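Long-range contacts in glycosylation Associate Protein 1 (Streptococcus agalactiae serotype V, PDB 6OYC), which probably acts with its partner Gap proteins in the glycosylation and accessory Sec secretion of surface adhesins, as a member of the GT-B clan: residues D228-F234 with G249-V255; M1-P6 with K46-V52; H329-Q333 with D368-E372. One frame throughout, in Å; residues are numbered along the deposited sequence.

Contact 1. Residues D228-F234 with G249-V255; sequences DTIIVSF and GNLILSV
Strands 229-233 and 250-255 run parallel and in step, Thr229 pairing with Asn250 and so on to Ser233 with Ser254, with their axes 4.5 Å apart at closest and 17° off parallel. Six backbone hydrogen bonds join them, using the N-H and C=O groups of alternate residues from Asp228 to Phe234; the straightest runs from Val232 N to Ile252 O (2.8 Å, 174° at the hydrogen). The residues between, Thr229, Ile231 and Ser233, bond instead to strand 2-5, which places 229-233 in the interior of the sheet.

On the face of Thr229, Ile231, Asn250 and Ile252, the tip of Ile252 does most of the bridging. Its chi2 of 160° keeps the chain extended, carrying CD1 to 3.7 Å from Thr229 CG2, while the same CD1 lies 4.0 Å from Ile231 CG1; the two isoleucines run side by side, pointing the same way. The other branch of Thr229, OG1, rests 3.3 Å from Asn250 CB and is hydrogen-bonded to Tyr514 OH. Helix 33-43 packs on this face, and its Asp33 and Gln37 both bond to Ser254 OG.

The opposite face is aliphatic. Leu251 reaches over to Val232, CD1 meeting CG2 at 3.5 Å, and Leu253 CD2 comes within 4.1 Å of Val232 CB. Beyond them Leu253 CD1 lies at the edge of the Phe234 ring, and Phe234 CB sits 3.2 Å from Ser254 O. Val232 also touches helix 239-242, the helical part of the beta-alpha-beta unit that links the two strands.

Backbone polarity is thus met by hydrogen bonding within the sheet. The face of Thr229 to Ser254 mixes isoleucines with polar groups, and the hydroxyls of both those residues have partners within the protein, consistent with an inner strand pair buried on both faces.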
loop_
_atom_site.group_PDB
_atom_site.type_symbol
_atom_site.label_atom_id
_atom_site.label_comp_id
_atom_site.label_asym_id
_atom_site.label_seq_id
_atom_site.Cartn_x
_atom_site.Cartn_y
_atom_site.Cartn_z
ATOM N N ASP A 228 12.635 -23.491 -11.402
ATOM C CA ASP A 228 11.799 -22.368 -11.009
ATOM C C ASP A 228 12.647 -21.121 -10.783
ATOM O O ASP A 228 13.882 -21.171 -10.739
ATOM C CB ASP A 228 11.014 -22.701 -9.740
ATOM C CG ASP A 228 9.894 -23.677 -9.993
ATOM O OD1 ASP A 228 9.407 -23.747 -11.153
ATOM O OD2 ASP A 228 9.492 -24.356 -9.021
ATOM N N THR A 229 11.960 -19.991 -10.633
ATOM C CA THR A 229 12.586 -18.713 -10.326
ATOM C C THR A 229 11.929 -18.119 -9.088
ATOM O O THR A 229 10.700 -18.121 -8.961
ATOM C CB THR A 229 12.477 -17.742 -11.507
ATOM O OG1 THR A 229 13.264 -18.236 -12.598
ATOM C CG2 THR A 229 12.942 -16.309 -11.122
ATOM N N ILE A 230 12.747 -17.637 -8.169
ATOM C CA ILE A 230 12.265 -16.923 -7.001
ATOM C C ILE A 230 12.481 -15.446 -7.261
ATOM O O ILE A 230 13.596 -15.025 -7.595
ATOM C CB ILE A 230 12.986 -17.379 -5.726
ATOM C CG1 ILE A 230 12.768 -18.873 -5.504
ATOM C CG2 ILE A 230 12.480 -16.612 -4.530
ATOM C CD1 ILE A 230 13.474 -19.389 -4.301
ATOM N N ILE A 231 11.415 -14.660 -7.146
ATOM C CA ILE A 231 11.498 -13.215 -7.275
ATOM C C ILE A 231 11.324 -12.632 -5.888
ATOM O O ILE A 231 10.274 -12.804 -5.258
ATOM C CB ILE A 231 10.464 -12.668 -8.272
ATOM C CG1 ILE A 231 10.722 -13.302 -9.658
ATOM C CG2 ILE A 231 10.563 -11.157 -8.332
ATOM C CD1 ILE A 231 9.575 -13.260 -10.643
ATOM N N VAL A 232 12.377 -11.986 -5.393
ATOM C CA VAL A 232 12.462 -11.551 -4.008
ATOM C C VAL A 232 12.345 -10.035 -3.951
ATOM O O VAL A 232 13.130 -9.308 -4.577
ATOM C CB VAL A 232 13.769 -12.006 -3.338
ATOM C CG1 VAL A 232 13.826 -11.485 -1.882
ATOM C CG2 VAL A 232 13.890 -13.526 -3.384
ATOM N N SER A 233 11.369 -9.569 -3.187
ATOM C CA SER A 233 11.338 -8.185 -2.738
ATOM C C SER A 233 12.566 -7.899 -1.871
ATOM O O SER A 233 12.721 -8.495 -0.800
ATOM C CB SER A 233 10.049 -7.972 -1.945
ATOM O OG SER A 233 9.617 -6.642 -2.018
ATOM N N PHE A 234 13.454 -7.015 -2.327
ATOM C CA PHE A 234 14.699 -6.784 -1.587
ATOM C C PHE A 234 14.406 -6.221 -0.198
ATOM O O PHE A 234 13.823 -5.142 -0.070
ATOM C CB PHE A 234 15.626 -5.828 -2.350
ATOM C CG PHE A 234 17.000 -5.685 -1.726
ATOM C CD1 PHE A 234 17.185 -4.944 -0.566
ATOM C CD2 PHE A 234 18.105 -6.288 -2.305
ATOM C CE1 PHE A 234 18.443 -4.809 0.002
ATOM C CE2 PHE A 234 19.361 -6.158 -1.745
ATOM C CZ PHE A 234 19.535 -5.413 -0.590
ATOM N N GLY A 249 17.379 -22.662 -7.186
ATOM C CA GLY A 249 16.912 -22.217 -8.490
ATOM C C GLY A 249 17.438 -20.887 -9.004
ATOM O O GLY A 249 18.533 -20.445 -8.644
ATOM N N ASN A 250 16.662 -20.246 -9.863
ATOM C CA ASN A 250 16.974 -18.906 -10.339
ATOM C C ASN A 250 16.440 -17.847 -9.389
ATOM O O ASN A 250 15.445 -18.048 -8.684
ATOM C CB ASN A 250 16.401 -18.674 -11.731
ATOM C CG ASN A 250 17.091 -19.507 -12.765
ATOM O OD1 ASN A 250 18.303 -19.405 -12.932
ATOM N ND2 ASN A 250 16.341 -20.387 -13.425
ATOM N N LEU A 251 17.089 -16.690 -9.413
ATOM C CA LEU A 251 16.813 -15.644 -8.445
ATOM C C LEU A 251 16.771 -14.299 -9.148
ATOM O O LEU A 251 17.689 -13.967 -9.906
ATOM C CB LEU A 251 17.880 -15.641 -7.343
ATOM C CG LEU A 251 17.785 -14.525 -6.291
ATOM C CD1 LEU A 251 16.485 -14.617 -5.503
ATOM C CD2 LEU A 251 18.975 -14.603 -5.361
ATOM N N ILE A 252 15.713 -13.533 -8.886
ATOM C CA ILE A 252 15.600 -12.135 -9.296
ATOM C C ILE A 252 15.376 -11.279 -8.049
ATOM O O ILE A 252 14.464 -11.549 -7.254
ATOM C CB ILE A 252 14.459 -11.920 -10.311
ATOM C CG1 ILE A 252 14.743 -12.664 -11.618
ATOM C CG2 ILE A 252 14.259 -10.433 -10.600
ATOM C CD1 ILE A 252 13.497 -12.890 -12.440
ATOM N N LEU A 253 16.204 -10.255 -7.879
ATOM C CA LEU A 253 16.054 -9.309 -6.781
ATOM C C LEU A 253 15.304 -8.079 -7.273
ATOM O O LEU A 253 15.666 -7.507 -8.307
ATOM C CB LEU A 253 17.418 -8.897 -6.236
ATOM C CG LEU A 253 18.124 -9.856 -5.293
ATOM C CD1 LEU A 253 19.503 -9.293 -4.908
ATOM C CD2 LEU A 253 17.258 -10.063 -4.053
ATOM N N SER A 254 14.285 -7.649 -6.529
ATOM C CA SER A 254 13.497 -6.474 -6.902
ATOM C C SER A 254 13.778 -5.336 -5.926
ATOM O O SER A 254 13.541 -5.469 -4.721
ATOM C CB SER A 254 11.999 -6.787 -6.940
ATOM O OG SER A 254 11.258 -5.620 -7.304
ATOM N N VAL A 255 14.270 -4.224 -6.451
ATOM C CA VAL A 255 14.626 -3.049 -5.670
ATOM C C VAL A 255 13.547 -1.986 -5.905
ATOM O O VAL A 255 13.265 -1.615 -7.052
ATOM C CB VAL A 255 16.024 -2.535 -6.060
ATOM C CG1 VAL A 255 16.282 -1.128 -5.489
ATOM C CG2 VAL A 255 17.093 -3.506 -5.620
#

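Contact 2. Residues M1-P6 with K46-V52; sequences MFHFIP and KESRLVV
Met1 and Phe2 begin a parallel pairing with Glu47-Arg49 inside the seven-stranded Rossmann-like sheet, where strand 2-5 lies between 48-52 and 229-233. The short axes approach to 4.6 Å at 31°, and four backbone hydrogen bonds, from Phe2 N to Glu47 O through to Val51 N to Phe4 O, set the register.

Met1 can be traced atom by atom. Its CB lies 3.7 Å from Glu47 O and also touches Glu47 CB. With chi1 at 80°, CG stands between the backbone N and the carbonyl carbon, and a bend at chi3 (-47°) turns the thioether back across strand 48-52. SD then sits over one face of the Arg49 guanidinium, 4.0 Å from NH2, while CE ends 3.6 Å from Ser48 C and 3.7 Å from Arg49 CB.

Beside it on the same face of the sheet, Arg49 NE and His3 ND1 both hydrogen-bond to Tyr219 OH, a shared partner consistent with the two lying side by side.

On the other face the Phe4 ring turns its edge to Ser48: Ser48 CB lies near the ring plane, 3.7 Å from Phe4 CE1.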
loop_
_atom_site.group_PDB
_atom_site.type_symbol
_atom_site.label_atom_id
_atom_site.label_comp_id
_atom_site.label_asym_id
_atom_site.label_seq_id
_atom_site.Cartn_x
_atom_site.Cartn_y
_atom_site.Cartn_z
ATOM N N MET A 1 7.734 -22.387 -12.863
ATOM C CA MET A 1 6.919 -21.371 -12.181
ATOM C C MET A 1 7.722 -20.340 -11.371
ATOM O O MET A 1 8.920 -20.505 -11.116
ATOM C CB MET A 1 5.907 -22.050 -11.261
ATOM C CG MET A 1 6.478 -22.511 -9.947
ATOM S SD MET A 1 5.162 -22.819 -8.750
ATOM C CE MET A 1 4.154 -21.335 -8.930
ATOM N N PHE A 2 7.047 -19.272 -10.960
ATOM C CA PHE A 2 7.683 -18.119 -10.326
ATOM C C PHE A 2 7.120 -17.922 -8.927
ATOM O O PHE A 2 5.901 -17.765 -8.760
ATOM C CB PHE A 2 7.473 -16.854 -11.157
ATOM C CG PHE A 2 8.146 -16.900 -12.498
ATOM C CD1 PHE A 2 9.450 -16.457 -12.649
ATOM C CD2 PHE A 2 7.477 -17.404 -13.608
ATOM C CE1 PHE A 2 10.078 -16.511 -13.885
ATOM C CE2 PHE A 2 8.090 -17.452 -14.843
ATOM C CZ PHE A 2 9.388 -17.000 -14.990
ATOM N N HIS A 3 8.013 -17.887 -7.929
ATOM C CA HIS A 3 7.642 -17.693 -6.532
ATOM C C HIS A 3 7.962 -16.255 -6.134
ATOM O O HIS A 3 9.136 -15.858 -6.115
ATOM C CB HIS A 3 8.383 -18.680 -5.638
ATOM C CG HIS A 3 8.339 -20.084 -6.139
ATOM N ND1 HIS A 3 7.500 -21.035 -5.604
ATOM C CD2 HIS A 3 9.016 -20.696 -7.141
ATOM C CE1 HIS A 3 7.670 -22.178 -6.245
ATOM N NE2 HIS A 3 8.579 -21.997 -7.186
ATOM N N PHE A 4 6.920 -15.479 -5.814
ATOM C CA PHE A 4 7.094 -14.086 -5.418
ATOM C C PHE A 4 7.157 -14.011 -3.901
ATOM O O PHE A 4 6.309 -14.586 -3.207
ATOM C CB PHE A 4 5.951 -13.205 -5.931
ATOM C CG PHE A 4 6.034 -12.880 -7.402
ATOM C CD1 PHE A 4 5.500 -13.750 -8.356
ATOM C CD2 PHE A 4 6.626 -11.705 -7.831
ATOM C CE1 PHE A 4 5.564 -13.449 -9.713
ATOM C CE2 PHE A 4 6.696 -11.400 -9.179
ATOM C CZ PHE A 4 6.164 -12.269 -10.122
ATOM N N ILE A 5 8.156 -13.308 -3.379
ATOM C CA ILE A 5 8.223 -13.101 -1.937
ATOM C C ILE A 5 8.067 -11.605 -1.688
ATOM O O ILE A 5 8.983 -10.837 -2.011
ATOM C CB ILE A 5 9.527 -13.637 -1.340
ATOM C CG1 ILE A 5 9.657 -15.143 -1.647
ATOM C CG2 ILE A 5 9.575 -13.339 0.148
ATOM C CD1 ILE A 5 10.819 -15.794 -0.978
ATOM N N PRO A 6 6.940 -11.154 -1.122
ATOM C CA PRO A 6 6.708 -9.720 -0.918
ATOM C C PRO A 6 7.375 -9.215 0.354
ATOM O O PRO A 6 7.897 -9.980 1.165
ATOM C CB PRO A 6 5.177 -9.634 -0.788
ATOM C CG PRO A 6 4.820 -10.920 -0.095
ATOM C CD PRO A 6 5.815 -11.971 -0.617
ATOM N N LYS A 46 2.309 -16.328 -17.143
ATOM C CA LYS A 46 3.228 -17.164 -16.379
ATOM C C LYS A 46 2.544 -17.780 -15.165
ATOM O O LYS A 46 1.626 -17.206 -14.575
ATOM C CB LYS A 46 4.444 -16.354 -15.929
ATOM C CG LYS A 46 5.169 -15.663 -17.080
ATOM C CD LYS A 46 5.282 -16.601 -18.272
ATOM C CE LYS A 46 6.588 -16.415 -19.000
ATOM N NZ LYS A 46 6.429 -15.717 -20.291
ATOM N N GLU A 47 2.993 -18.974 -14.808
ATOM C CA GLU A 47 2.565 -19.615 -13.575
ATOM C C GLU A 47 3.324 -18.990 -12.412
ATOM O O GLU A 47 4.548 -18.857 -12.464
ATOM C CB GLU A 47 2.827 -21.120 -13.651
ATOM C CG GLU A 47 1.665 -21.999 -13.206
ATOM C CD GLU A 47 0.407 -21.817 -14.053
ATOM O OE1 GLU A 47 -0.640 -21.437 -13.481
ATOM O OE2 GLU A 47 0.456 -22.060 -15.284
ATOM N N SER A 48 2.605 -18.572 -11.376
ATOM C CA SER A 48 3.290 -17.926 -10.272
ATOM C C SER A 48 2.514 -18.124 -8.982
ATOM O O SER A 48 1.322 -18.435 -8.988
ATOM C CB SER A 48 3.512 -16.439 -10.544
ATOM O OG SER A 48 2.291 -15.800 -10.773
ATOM N N ARG A 49 3.217 -17.943 -7.870
ATOM C CA ARG A 49 2.619 -18.083 -6.557
ATOM C C ARG A 49 3.270 -17.084 -5.614
ATOM O O ARG A 49 4.454 -16.760 -5.745
ATOM C CB ARG A 49 2.774 -19.513 -6.020
ATOM C CG ARG A 49 2.300 -19.692 -4.599
ATOM C CD ARG A 49 1.799 -21.101 -4.362
ATOM N NE ARG A 49 2.893 -22.038 -4.363
ATOM C CZ ARG A 49 2.968 -23.120 -5.124
ATOM N NH1 ARG A 49 1.988 -23.436 -5.961
ATOM N NH2 ARG A 49 4.047 -23.886 -5.032
ATOM N N LEU A 50 2.478 -16.592 -4.666
ATOM C CA LEU A 50 2.954 -15.676 -3.643
ATOM C C LEU A 50 3.371 -16.459 -2.402
ATOM O O LEU A 50 2.707 -17.423 -2.017
ATOM C CB LEU A 50 1.850 -14.675 -3.308
ATOM C CG LEU A 50 2.165 -13.415 -2.512
ATOM C CD1 LEU A 50 2.843 -12.364 -3.361
ATOM C CD2 LEU A 50 0.847 -12.885 -1.934
ATOM N N VAL A 51 4.482 -16.060 -1.792
ATOM C CA VAL A 51 5.028 -16.743 -0.621
ATOM C C VAL A 51 5.119 -15.693 0.480
ATOM O O VAL A 51 6.039 -14.862 0.480
ATOM C CB VAL A 51 6.398 -17.387 -0.892
ATOM C CG1 VAL A 51 6.923 -18.065 0.356
ATOM C CG2 VAL A 51 6.341 -18.378 -2.081
ATOM N N VAL A 52 4.187 -15.744 1.430
ATOM C CA VAL A 52 3.988 -14.679 2.413
ATOM C C VAL A 52 4.590 -15.128 3.733
ATOM O O VAL A 52 4.159 -16.134 4.307
ATOM C CB VAL A 52 2.496 -14.339 2.577
ATOM C CG1 VAL A 52 2.296 -13.286 3.676
ATOM C CG2 VAL A 52 1.932 -13.849 1.250
#

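Contact 3. Residues H329-Q333 with D368-E372; sequences HKELQ and DYLKE
Helices 329-344 and 360-375 belong to successive beta-alpha-beta crossovers of the six-stranded parallel sheet, and His329 and Tyr369 join them through a face-to-face aromatic stack. Along the short segments considered here the axes come no closer than 10.9 Å, their directions 37° apart, a spacing across which a large ring can reach.

Tyr369 carries the contact. Its CG is anti to the backbone N (chi1 -178°), which sends the ring out from helix 360-375 toward the first turn of helix 329-344. The imidazole lies over one face of the phenol ring: centroids are 3.9 Å apart, planes differ by 14°, and His329 CG stands almost above the centre of the phenol. Seen from the imidazole, the phenol is displaced, with Tyr369 CD1 toward the rim and 3.6 Å from His329 ND1. His329 CB adds a CH-pi contact over the same face, 4.1 Å from the phenol centroid.

At the far end of the ring, Gln333, one turn after His329, meets the hydroxyl. Its CG lies at the ring edge, 3.1 Å from Tyr369 OH, and a bend at chi2 brings NE2 round to the same oxygen, where it makes a weak, far from straight hydrogen bond of 3.4 Å. Leu332 completes the contact on the buried side, with CB 4.2 Å from Tyr369 CE2 and CD1 4.3 Å from Leu370 CD2. The leucines continue inward: Leu332 also touches Val324 and Leu327, and Leu370 touches Leu384. His329 and Tyr369 both touch a crystal neighbour as well, so the lattice may influence their exact pose.

Two helices of successive beta-alpha-beta crossovers, side by side on one face of a parallel sheet, are characteristic of a Rossmann-like domain, consistent with the second lobe of a GT-B architecture.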
loop_
_atom_site.group_PDB
_atom_site.type_symbol
_atom_site.label_atom_id
_atom_site.label_comp_id
_atom_site.label_asym_id
_atom_site.label_seq_id
_atom_site.Cartn_x
_atom_site.Cartn_y
_atom_site.Cartn_z
ATOM N N HIS A 329 1.735 27.717 3.707
ATOM C CA HIS A 329 0.590 28.613 3.576
ATOM C C HIS A 329 0.787 29.620 2.452
ATOM O O HIS A 329 -0.137 29.864 1.666
ATOM C CB HIS A 329 0.324 29.321 4.902
ATOM C CG HIS A 329 -0.306 28.438 5.930
ATOM N ND1 HIS A 329 -0.678 28.891 7.178
ATOM C CD2 HIS A 329 -0.629 27.122 5.896
ATOM C CE1 HIS A 329 -1.196 27.892 7.870
ATOM N NE2 HIS A 329 -1.181 26.807 7.115
ATOM N N LYS A 330 1.985 30.197 2.337
ATOM C CA LYS A 330 2.228 31.163 1.267
ATOM C C LYS A 330 2.175 30.503 -0.105
ATOM O O LYS A 330 1.757 31.135 -1.080
ATOM C CB LYS A 330 3.568 31.885 1.479
ATOM C CG LYS A 330 4.831 31.043 1.243
ATOM C CD LYS A 330 5.545 30.657 2.562
ATOM C CE LYS A 330 6.852 29.887 2.317
ATOM N NZ LYS A 330 7.434 29.475 3.595
ATOM N N GLU A 331 2.569 29.237 -0.200
ATOM C CA GLU A 331 2.436 28.522 -1.463
ATOM C C GLU A 331 0.976 28.237 -1.785
ATOM O O GLU A 331 0.592 28.229 -2.958
ATOM C CB GLU A 331 3.241 27.227 -1.417
ATOM C CG GLU A 331 4.730 27.460 -1.514
ATOM C CD GLU A 331 5.553 26.281 -1.037
ATOM O OE1 GLU A 331 4.997 25.340 -0.415
ATOM O OE2 GLU A 331 6.777 26.310 -1.281
ATOM N N LEU A 332 0.146 28.004 -0.767
ATOM C CA LEU A 332 -1.279 27.873 -1.033
ATOM C C LEU A 332 -1.845 29.197 -1.507
ATOM O O LEU A 332 -2.632 29.242 -2.464
ATOM C CB LEU A 332 -2.014 27.375 0.212
ATOM C CG LEU A 332 -1.606 25.949 0.593
ATOM C CD1 LEU A 332 -2.235 25.485 1.907
ATOM C CD2 LEU A 332 -1.909 24.982 -0.545
ATOM N N GLN A 333 -1.427 30.287 -0.867
ATOM C CA GLN A 333 -1.858 31.610 -1.290
ATOM C C GLN A 333 -1.509 31.846 -2.753
ATOM O O GLN A 333 -2.389 32.124 -3.578
ATOM C CB GLN A 333 -1.223 32.666 -0.392
ATOM C CG GLN A 333 -2.024 32.987 0.849
ATOM C CD GLN A 333 -1.904 34.453 1.246
ATOM O OE1 GLN A 333 -1.298 35.252 0.525
ATOM N NE2 GLN A 333 -2.481 34.814 2.397
ATOM N N ASP A 368 -9.111 24.460 7.294
ATOM C CA ASP A 368 -9.466 25.751 7.875
ATOM C C ASP A 368 -8.726 26.880 7.182
ATOM O O ASP A 368 -9.317 27.920 6.875
ATOM C CB ASP A 368 -9.144 25.778 9.372
ATOM C CG ASP A 368 -10.131 24.993 10.202
ATOM O OD1 ASP A 368 -11.235 24.718 9.709
ATOM O OD2 ASP A 368 -9.804 24.667 11.356
ATOM N N TYR A 369 -7.432 26.695 6.922
ATOM C CA TYR A 369 -6.701 27.748 6.233
ATOM C C TYR A 369 -7.213 27.929 4.809
ATOM O O TYR A 369 -7.403 29.064 4.358
ATOM C CB TYR A 369 -5.199 27.466 6.244
ATOM C CG TYR A 369 -4.437 28.570 5.569
ATOM C CD1 TYR A 369 -4.053 29.714 6.267
ATOM C CD2 TYR A 369 -4.139 28.495 4.220
ATOM C CE1 TYR A 369 -3.369 30.743 5.624
ATOM C CE2 TYR A 369 -3.476 29.502 3.577
ATOM C CZ TYR A 369 -3.087 30.622 4.271
ATOM O OH TYR A 369 -2.420 31.603 3.582
ATOM N N LEU A 370 -7.445 26.830 4.084
ATOM C CA LEU A 370 -7.938 26.954 2.714
ATOM C C LEU A 370 -9.283 27.670 2.676
ATOM O O LEU A 370 -9.520 28.511 1.800
ATOM C CB LEU A 370 -8.058 25.579 2.066
ATOM C CG LEU A 370 -6.802 25.002 1.439
ATOM C CD1 LEU A 370 -7.140 23.670 0.817
ATOM C CD2 LEU A 370 -6.255 25.966 0.411
ATOM N N LYS A 371 -10.170 27.363 3.627
ATOM C CA LYS A 371 -11.458 28.048 3.668
ATOM C C LYS A 371 -11.277 29.552 3.865
ATOM O O LYS A 371 -11.919 30.355 3.178
ATOM C CB LYS A 371 -12.342 27.457 4.772
ATOM C CG LYS A 371 -13.847 27.632 4.531
ATOM C CD LYS A 371 -14.699 27.157 5.722
ATOM C CE LYS A 371 -16.122 27.741 5.671
ATOM N NZ LYS A 371 -16.652 28.198 6.998
ATOM N N GLU A 372 -10.395 29.954 4.785
ATOM C CA GLU A 372 -10.216 31.383 5.046
ATOM C C GLU A 372 -9.558 32.083 3.867
ATOM O O GLU A 372 -9.949 33.195 3.501
ATOM C CB GLU A 372 -9.389 31.604 6.313
ATOM C CG GLU A 372 -10.198 31.686 7.593
ATOM C CD GLU A 372 -11.293 32.735 7.530
ATOM O OE1 GLU A 372 -11.127 33.745 6.805
ATOM O OE2 GLU A 372 -12.323 32.542 8.211
#

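How the contacts relate
Contacts 1 and 2 lie in one seven-stranded parallel sheet, their centres 9 Å apart, because strands 2-5 and 229-233 are neighbours in it: Ile231 N to His3 O measures 2.8 Å. Together they give the local strand order 48-52, 2-5, 229-233, 250-255, so the N-terminus is joined to chain more than 220 residues later. Contact 3 comes last along the chain and belongs with a separate six-stranded parallel sheet on the other side of the chain's centre, about 47 Å from either of the others, centre to centre. Two parallel alpha/beta units so separated are consistent with the two lobes expected of the GT-B clan.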